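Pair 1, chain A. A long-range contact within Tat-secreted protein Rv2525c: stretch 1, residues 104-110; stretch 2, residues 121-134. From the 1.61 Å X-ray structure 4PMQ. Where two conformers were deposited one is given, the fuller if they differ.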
# COMPACT_ATOMS: atom_id res chain seq x y z
N PRO A 104 1.00 -6.02 8.32
CA PRO A 104 0.03 -6.21 7.25
C PRO A 104 0.61 -5.90 5.89
O PRO A 104 1.74 -5.40 5.78
CB PRO A 104 -1.06 -5.16 7.58
CG PRO A 104 -0.26 -4.03 8.20
CD PRO A 104 0.79 -4.73 9.02
N ILE A 105 -0.20 -6.14 4.84
CA ILE A 105 0.13 -5.72 3.49
C ILE A 105 -1.08 -4.97 2.98
O ILE A 105 -2.23 -5.47 3.06
CB ILE A 105 0.53 -6.88 2.55
CG1 ILE A 105 1.75 -7.67 3.07
CG2 ILE A 105 0.74 -6.39 1.09
CD1 ILE A 105 1.91 -9.08 2.34
N TYR A 106 -0.85 -3.76 2.52
CA TYR A 106 -1.95 -2.95 1.98
C TYR A 106 -2.20 -3.31 0.51
O TYR A 106 -1.41 -2.91 -0.35
CB TYR A 106 -1.61 -1.46 2.08
CG TYR A 106 -1.75 -0.90 3.47
CD1 TYR A 106 -0.71 -1.00 4.40
CD2 TYR A 106 -2.90 -0.21 3.86
CE1 TYR A 106 -0.83 -0.46 5.69
CE2 TYR A 106 -3.00 0.39 5.12
CZ TYR A 106 -1.98 0.25 6.03
OH TYR A 106 -2.10 0.88 7.27
N ALA A 107 -3.27 -4.08 0.25
CA ALA A 107 -3.72 -4.45 -1.11
C ALA A 107 -4.29 -3.19 -1.79
O ALA A 107 -5.10 -2.46 -1.18
CB ALA A 107 -4.76 -5.54 -1.04
N SER A 108 -3.89 -2.92 -3.06
CA SER A 108 -4.34 -1.69 -3.71
C SER A 108 -5.60 -1.79 -4.55
O SER A 108 -5.77 -2.71 -5.38
CB SER A 108 -3.23 -1.12 -4.58
OG SER A 108 -2.11 -0.88 -3.75
N ILE A 109 -6.48 -0.80 -4.33
CA ILE A 109 -7.71 -0.55 -5.08
C ILE A 109 -7.43 0.84 -5.68
O ILE A 109 -7.92 1.84 -5.16
CB ILE A 109 -9.03 -0.65 -4.28
CG1 ILE A 109 -9.18 -1.97 -3.45
CG2 ILE A 109 -10.23 -0.44 -5.25
CD1 ILE A 109 -9.03 -3.27 -4.19
N ASP A 110 -6.55 0.89 -6.73
CA ASP A 110 -6.09 2.11 -7.37
C ASP A 110 -7.12 2.57 -8.41
O ASP A 110 -6.84 2.70 -9.60
CB ASP A 110 -4.70 1.82 -8.01
CG ASP A 110 -4.03 3.04 -8.62
OD1 ASP A 110 -4.30 4.17 -8.13
OD2 ASP A 110 -3.30 2.87 -9.61
N GLN A 121 -16.70 -7.60 -7.30
CA GLN A 121 -15.29 -7.93 -7.57
C GLN A 121 -14.36 -7.65 -6.38
O GLN A 121 -13.54 -8.50 -6.01
CB GLN A 121 -14.81 -7.13 -8.80
CG GLN A 121 -15.56 -7.57 -10.10
CD GLN A 121 -15.34 -6.64 -11.29
OE1 GLN A 121 -16.00 -5.60 -11.42
NE2 GLN A 121 -14.47 -7.04 -12.23
N ILE A 122 -14.45 -6.45 -5.79
CA ILE A 122 -13.51 -6.08 -4.71
C ILE A 122 -13.74 -6.92 -3.43
O ILE A 122 -12.76 -7.31 -2.81
CB ILE A 122 -13.57 -4.56 -4.41
CG1 ILE A 122 -13.12 -3.81 -5.68
CG2 ILE A 122 -12.65 -4.22 -3.20
CD1 ILE A 122 -13.39 -2.27 -5.61
N VAL A 123 -15.00 -7.19 -3.06
CA VAL A 123 -15.29 -8.00 -1.87
C VAL A 123 -14.61 -9.41 -2.04
O VAL A 123 -13.76 -9.74 -1.21
CB VAL A 123 -16.81 -8.08 -1.56
CG1 VAL A 123 -17.12 -9.18 -0.56
CG2 VAL A 123 -17.31 -6.73 -1.04
N PRO A 124 -14.86 -10.19 -3.12
CA PRO A 124 -14.17 -11.49 -3.19
C PRO A 124 -12.64 -11.31 -3.25
O PRO A 124 -11.90 -12.16 -2.74
CB PRO A 124 -14.73 -12.16 -4.44
CG PRO A 124 -15.51 -11.13 -5.16
CD PRO A 124 -15.86 -10.04 -4.19
N TYR A 125 -12.16 -10.21 -3.94
CA TYR A 125 -10.72 -9.95 -4.05
C TYR A 125 -10.09 -9.80 -2.64
O TYR A 125 -9.14 -10.51 -2.28
CB TYR A 125 -10.46 -8.68 -4.89
CG TYR A 125 -8.99 -8.33 -5.00
CD1 TYR A 125 -8.12 -9.11 -5.76
CD2 TYR A 125 -8.46 -7.22 -4.35
CE1 TYR A 125 -6.77 -8.81 -5.86
CE2 TYR A 125 -7.10 -6.91 -4.43
CZ TYR A 125 -6.25 -7.72 -5.18
OH TYR A 125 -4.91 -7.46 -5.26
N LEU A 126 -10.68 -8.90 -1.83
CA LEU A 126 -10.19 -8.63 -0.47
C LEU A 126 -10.40 -9.83 0.48
O LEU A 126 -9.56 -10.07 1.36
CB LEU A 126 -10.81 -7.34 0.09
CG LEU A 126 -10.37 -6.02 -0.58
CD1 LEU A 126 -11.06 -4.83 0.05
CD2 LEU A 126 -8.83 -5.83 -0.55
N ARG A 127 -11.51 -10.60 0.30
CA ARG A 127 -11.73 -11.80 1.12
C ARG A 127 -10.60 -12.82 0.80
O ARG A 127 -10.13 -13.50 1.72
CB ARG A 127 -13.11 -12.39 0.91
CG ARG A 127 -14.23 -11.55 1.53
CD ARG A 127 -15.58 -12.22 1.34
NE ARG A 127 -16.64 -11.53 2.08
CZ ARG A 127 -17.93 -11.64 1.80
NH1 ARG A 127 -18.35 -12.38 0.78
NH2 ARG A 127 -18.83 -10.96 2.52
N SER A 128 -10.14 -12.92 -0.49
CA SER A 128 -9.01 -13.81 -0.83
C SER A 128 -7.75 -13.37 -0.12
O SER A 128 -7.01 -14.23 0.39
CB SER A 128 -8.77 -13.85 -2.33
OG SER A 128 -9.74 -14.70 -2.92
N TRP A 129 -7.48 -12.04 -0.05
CA TRP A 129 -6.34 -11.56 0.70
C TRP A 129 -6.46 -12.03 2.16
O TRP A 129 -5.48 -12.54 2.71
CB TRP A 129 -6.22 -10.03 0.63
CG TRP A 129 -5.42 -9.58 -0.55
CD1 TRP A 129 -5.86 -9.38 -1.83
CD2 TRP A 129 -4.00 -9.31 -0.56
NE1 TRP A 129 -4.81 -8.96 -2.63
CE2 TRP A 129 -3.66 -8.95 -1.89
CE3 TRP A 129 -3.00 -9.37 0.42
CZ2 TRP A 129 -2.35 -8.57 -2.24
CZ3 TRP A 129 -1.70 -9.00 0.07
CH2 TRP A 129 -1.39 -8.59 -1.24
N GLU A 130 -7.67 -11.90 2.77
CA GLU A 130 -7.87 -12.35 4.16
C GLU A 130 -7.65 -13.87 4.30
O GLU A 130 -7.17 -14.33 5.34
CB GLU A 130 -9.27 -12.02 4.62
CG GLU A 130 -9.48 -10.50 4.69
CD GLU A 130 -10.73 -10.17 5.49
OE1 GLU A 130 -11.64 -11.02 5.52
OE2 GLU A 130 -10.80 -9.08 6.09
N SER A 131 -8.01 -14.63 3.27
CA SER A 131 -7.86 -16.07 3.32
C SER A 131 -6.41 -16.49 3.17
O SER A 131 -6.09 -17.62 3.51
CB SER A 131 -8.69 -16.75 2.23
OG SER A 131 -8.64 -18.16 2.43
N VAL A 132 -5.56 -15.63 2.61
CA VAL A 132 -4.16 -16.02 2.40
C VAL A 132 -3.31 -15.55 3.57
O VAL A 132 -2.61 -16.39 4.18
CB VAL A 132 -3.63 -15.46 1.05
CG1 VAL A 132 -2.12 -15.67 0.94
CG2 VAL A 132 -4.37 -16.11 -0.13
N ILE A 133 -3.35 -14.22 3.88
CA ILE A 133 -2.51 -13.70 4.97
C ILE A 133 -3.27 -13.42 6.28
O ILE A 133 -2.63 -13.18 7.31
CB ILE A 133 -1.74 -12.44 4.49
CG1 ILE A 133 -2.70 -11.27 4.15
CG2 ILE A 133 -0.81 -12.78 3.32
CD1 ILE A 133 -1.89 -9.97 3.76
N GLY A 134 -4.61 -13.48 6.26
CA GLY A 134 -5.40 -13.25 7.47
C GLY A 134 -6.05 -11.88 7.53
O GLY A 134 -5.49 -10.91 7.05
O HOH W 1 -4.05 -4.90 -5.32

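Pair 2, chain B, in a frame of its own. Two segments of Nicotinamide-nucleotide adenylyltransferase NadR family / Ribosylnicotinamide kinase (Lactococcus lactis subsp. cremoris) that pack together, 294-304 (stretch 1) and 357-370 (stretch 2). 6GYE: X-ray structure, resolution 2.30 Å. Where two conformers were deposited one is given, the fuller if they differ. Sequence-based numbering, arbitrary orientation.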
# COMPACT_ATOMS: atom_id res chain seq x y z
N MET B 294 6.84 -2.22 7.86
CA MET B 294 6.47 -3.11 8.95
C MET B 294 5.79 -2.32 10.06
O MET B 294 6.27 -1.25 10.45
CB MET B 294 7.69 -3.85 9.48
CG MET B 294 8.23 -4.85 8.46
SD MET B 294 9.77 -5.61 8.95
CE MET B 294 10.91 -4.25 8.80
N ASP B 295 4.68 -2.86 10.56
CA ASP B 295 3.99 -2.23 11.68
C ASP B 295 4.34 -2.89 12.99
O ASP B 295 4.37 -2.22 14.03
CB ASP B 295 2.47 -2.29 11.48
CG ASP B 295 2.02 -1.54 10.23
OD1 ASP B 295 1.97 -0.30 10.26
OD2 ASP B 295 1.74 -2.21 9.21
N LEU B 296 4.65 -4.18 12.96
CA LEU B 296 4.95 -4.94 14.16
C LEU B 296 5.98 -5.99 13.79
O LEU B 296 5.80 -6.68 12.78
CB LEU B 296 3.69 -5.61 14.72
CG LEU B 296 3.99 -6.63 15.82
CD1 LEU B 296 4.60 -5.92 17.03
CD2 LEU B 296 2.74 -7.43 16.21
N ILE B 297 7.04 -6.10 14.58
CA ILE B 297 8.11 -7.07 14.38
C ILE B 297 8.16 -7.98 15.60
O ILE B 297 8.50 -7.54 16.71
CB ILE B 297 9.46 -6.37 14.15
CG1 ILE B 297 9.40 -5.54 12.86
CG2 ILE B 297 10.60 -7.39 14.08
CD1 ILE B 297 10.53 -4.49 12.75
N LEU B 298 7.84 -9.25 15.41
CA LEU B 298 7.86 -10.25 16.47
C LEU B 298 9.18 -11.02 16.41
O LEU B 298 9.47 -11.68 15.41
CB LEU B 298 6.69 -11.22 16.32
CG LEU B 298 5.32 -10.58 16.53
CD1 LEU B 298 4.21 -11.52 16.15
CD2 LEU B 298 5.15 -10.14 17.96
N VAL B 299 9.96 -10.95 17.49
CA VAL B 299 11.26 -11.60 17.54
C VAL B 299 11.15 -12.80 18.47
O VAL B 299 10.75 -12.65 19.63
CB VAL B 299 12.36 -10.64 18.03
CG1 VAL B 299 13.67 -11.39 18.24
CG2 VAL B 299 12.55 -9.51 17.02
N ILE B 300 11.50 -13.99 17.98
CA ILE B 300 11.55 -15.19 18.81
C ILE B 300 12.97 -15.32 19.35
O ILE B 300 13.89 -15.61 18.57
CB ILE B 300 11.14 -16.44 18.01
CG1 ILE B 300 9.74 -16.26 17.42
CG2 ILE B 300 11.23 -17.67 18.90
CD1 ILE B 300 9.28 -17.46 16.58
N PRO B 301 13.18 -15.16 20.65
CA PRO B 301 14.53 -15.19 21.20
C PRO B 301 14.97 -16.62 21.44
O PRO B 301 14.14 -17.53 21.54
CB PRO B 301 14.38 -14.42 22.52
CG PRO B 301 13.00 -14.76 22.94
CD PRO B 301 12.18 -14.87 21.69
N PRO B 302 16.28 -16.85 21.52
CA PRO B 302 16.75 -18.22 21.76
C PRO B 302 16.51 -18.63 23.20
O PRO B 302 16.94 -17.95 24.13
CB PRO B 302 18.25 -18.13 21.43
CG PRO B 302 18.59 -16.70 21.77
CD PRO B 302 17.39 -15.91 21.29
N ILE B 303 15.76 -19.71 23.39
CA ILE B 303 15.76 -20.44 24.65
C ILE B 303 15.83 -21.93 24.33
O ILE B 303 15.48 -22.37 23.23
CB ILE B 303 14.52 -20.13 25.52
CG1 ILE B 303 14.86 -20.33 27.01
CG2 ILE B 303 13.33 -20.98 25.10
CD1 ILE B 303 16.15 -19.64 27.46
N THR B 304 16.33 -22.70 25.29
CA THR B 304 16.56 -24.13 25.10
C THR B 304 15.27 -24.87 24.76
O THR B 304 15.07 -25.32 23.63
CB THR B 304 17.20 -24.78 26.35
OG1 THR B 304 18.46 -24.16 26.63
CG2 THR B 304 17.43 -26.27 26.12
N THR B 357 1.73 -18.51 26.98
CA THR B 357 2.55 -19.12 25.95
C THR B 357 3.06 -18.03 25.02
O THR B 357 2.57 -16.89 25.01
CB THR B 357 1.77 -20.14 25.10
OG1 THR B 357 0.84 -19.45 24.25
CG2 THR B 357 1.00 -21.16 25.97
N ARG B 358 4.05 -18.41 24.21
CA ARG B 358 4.54 -17.55 23.14
C ARG B 358 3.39 -17.07 22.26
O ARG B 358 3.31 -15.88 21.91
CB ARG B 358 5.57 -18.32 22.31
CG ARG B 358 6.66 -17.48 21.68
CD ARG B 358 8.05 -18.15 21.79
NE ARG B 358 8.49 -18.34 23.17
CZ ARG B 358 9.76 -18.46 23.55
NH1 ARG B 358 10.74 -18.40 22.65
NH2 ARG B 358 10.06 -18.65 24.83
N TYR B 359 2.48 -17.98 21.91
CA TYR B 359 1.36 -17.63 21.04
C TYR B 359 0.43 -16.61 21.70
O TYR B 359 -0.01 -15.65 21.04
CB TYR B 359 0.59 -18.89 20.62
CG TYR B 359 -0.66 -18.55 19.88
CD1 TYR B 359 -0.65 -18.30 18.51
CD2 TYR B 359 -1.87 -18.41 20.55
CE1 TYR B 359 -1.80 -17.95 17.84
CE2 TYR B 359 -3.01 -18.05 19.91
CZ TYR B 359 -2.98 -17.82 18.56
OH TYR B 359 -4.16 -17.46 17.95
N HIS B 360 0.12 -16.80 22.99
CA HIS B 360 -0.69 -15.80 23.69
C HIS B 360 -0.04 -14.43 23.63
O HIS B 360 -0.71 -13.43 23.33
CB HIS B 360 -0.90 -16.20 25.15
CG HIS B 360 -1.88 -17.31 25.34
ND1 HIS B 360 -1.63 -18.60 24.91
CD2 HIS B 360 -3.10 -17.33 25.92
CE1 HIS B 360 -2.67 -19.36 25.20
NE2 HIS B 360 -3.57 -18.62 25.82
N HIS B 361 1.27 -14.37 23.88
CA HIS B 361 1.97 -13.09 23.84
C HIS B 361 1.86 -12.44 22.46
O HIS B 361 1.53 -11.25 22.35
CB HIS B 361 3.44 -13.29 24.21
CG HIS B 361 4.18 -12.01 24.47
ND1 HIS B 361 5.46 -11.98 24.99
CD2 HIS B 361 3.81 -10.71 24.31
CE1 HIS B 361 5.84 -10.72 25.12
NE2 HIS B 361 4.86 -9.93 24.72
N ALA B 362 2.11 -13.21 21.40
CA ALA B 362 2.14 -12.66 20.05
C ALA B 362 0.75 -12.20 19.59
O ALA B 362 0.62 -11.14 18.97
CB ALA B 362 2.71 -13.69 19.08
N ILE B 363 -0.28 -13.01 19.83
CA ILE B 363 -1.61 -12.64 19.34
C ILE B 363 -2.11 -11.41 20.10
O ILE B 363 -2.81 -10.56 19.52
CB ILE B 363 -2.58 -13.84 19.43
CG1 ILE B 363 -3.79 -13.60 18.52
CG2 ILE B 363 -3.05 -14.13 20.89
CD1 ILE B 363 -3.46 -13.62 17.03
N ASP B 364 -1.72 -11.25 21.36
CA ASP B 364 -2.01 -10.01 22.07
C ASP B 364 -1.24 -8.83 21.48
O ASP B 364 -1.79 -7.72 21.35
CB ASP B 364 -1.70 -10.16 23.56
CG ASP B 364 -2.28 -9.04 24.41
OD1 ASP B 364 -3.49 -8.73 24.24
OD2 ASP B 364 -1.55 -8.48 25.26
N ALA B 365 0.02 -9.05 21.10
CA ALA B 365 0.76 -7.97 20.46
C ALA B 365 0.12 -7.61 19.13
O ALA B 365 0.01 -6.43 18.79
CB ALA B 365 2.23 -8.36 20.28
N VAL B 366 -0.38 -8.62 18.40
CA VAL B 366 -1.13 -8.34 17.17
C VAL B 366 -2.33 -7.46 17.48
O VAL B 366 -2.59 -6.46 16.79
CB VAL B 366 -1.55 -9.66 16.49
CG1 VAL B 366 -2.52 -9.39 15.34
CG2 VAL B 366 -0.30 -10.38 15.95
N HIS B 367 -3.07 -7.79 18.54
CA HIS B 367 -4.21 -6.99 18.95
C HIS B 367 -3.82 -5.54 19.22
O HIS B 367 -4.43 -4.61 18.69
CB HIS B 367 -4.88 -7.58 20.18
CG HIS B 367 -5.94 -6.69 20.75
ND1 HIS B 367 -7.10 -6.40 20.07
CD2 HIS B 367 -5.98 -5.97 21.89
CE1 HIS B 367 -7.82 -5.55 20.78
NE2 HIS B 367 -7.16 -5.28 21.89
N GLU B 368 -2.78 -5.32 20.04
CA GLU B 368 -2.39 -3.95 20.38
C GLU B 368 -1.91 -3.16 19.16
O GLU B 368 -2.12 -1.95 19.10
CB GLU B 368 -1.31 -3.95 21.46
CG GLU B 368 -1.70 -4.62 22.77
CD GLU B 368 -2.81 -3.87 23.52
OE1 GLU B 368 -2.95 -2.64 23.34
OE2 GLU B 368 -3.54 -4.52 24.31
N TYR B 369 -1.27 -3.80 18.18
CA TYR B 369 -0.67 -3.03 17.10
C TYR B 369 -1.55 -2.91 15.86
O TYR B 369 -1.26 -2.07 15.01
CB TYR B 369 0.67 -3.65 16.68
CG TYR B 369 1.85 -3.28 17.55
CD1 TYR B 369 2.03 -3.86 18.81
CD2 TYR B 369 2.81 -2.37 17.10
CE1 TYR B 369 3.12 -3.52 19.60
CE2 TYR B 369 3.90 -2.02 17.89
CZ TYR B 369 4.05 -2.59 19.14
OH TYR B 369 5.15 -2.23 19.90
N THR B 370 -2.60 -3.72 15.74
CA THR B 370 -3.48 -3.63 14.58
C THR B 370 -4.93 -3.32 14.91
O THR B 370 -5.67 -2.94 14.00
CB THR B 370 -3.48 -4.94 13.78
OG1 THR B 370 -4.23 -5.94 14.50
CG2 THR B 370 -2.04 -5.43 13.49

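A strand laid antiparallel against a helix poses a simple packing problem: alternate strand side chains must meet the inward face of the helix, and the space between the axes must be filled. Pairs 1 and 2 show how differently it can be solved. In both, the N-to-C directions run nearly opposite, at 157° in pair 1 and 167° in pair 2, with the axes approaching to 10.3 and 9.7 Å. Fourteen central residues superpose with an RMSD of 0.9 Å, and no direct hydrogen bond crosses between the stretches in either pair, although in pair 1 a water joins Ser A108 O (2.8 Å) to Tyr A125 OH (2.7 Å); the contacts are largely apolar.

The clearest exchange is at the middle of the strand. Ala A107 matches Leu B298, and Trp A129 on the helix matches Ala B365. In pair 1 the small residue sits on the strand and the large one on the helix: Ala A107 CB lies over one face of the Trp A129 indole, 3.7 Å from the centroid of its five-membered ring. In pair 2 the bulk is on the strand, and Leu B298 reaches out to two alanines, with CD1 3.9 Å from Ala B362 CB and CD2 4.1 Å from Ala B365 CB. Ala B362 matches Leu A126, whose CD2 comes to 4.1 Å from Ala A107 CB, so here too the larger helix residue accompanies the smaller strand residue.

At the next inward position, Ile A105 matches Leu B296, and Ile A133 matches Tyr B369. Ile A105 CB meets Ile A133 CD1 at 4.1 Å, while Ile A105 CG2 approaches Trp A129 CZ3 at 3.7 Å. Leu B296 instead places CD1 over the face of the Tyr B369 ring, 3.6 Å from the centroid. Each pair thus has one CH-pi contact over a ring face, Ala A107 on Trp A129 in pair 1 and Leu B296 on Tyr B369 in pair 2, at different matched positions.

Toward the other end, Ile A109 matches Ile B300, yet their helix partners differ in character. Ile A109 CG2 packs against Ile A122 CD1 at 3.7 Å, and Ile A109 CD1 lies 4.0 Å from Tyr A125 CD2. Ile A122 matches Arg B358, whose long side chain brings NH1 to 3.9 Å from Ile B300 CG2, near the guanidinium plane. Tyr A125 matches His B361, which makes no contact with its strand. The tyrosine is held by Trp A129 NE1, which donates a hydrogen bond to Tyr A125 OH at 3.0 Å.

The general lesson is that a shared backbone geometry brings matched positions into similar places, while which side chains touch, and which element supplies the bulk, can differ.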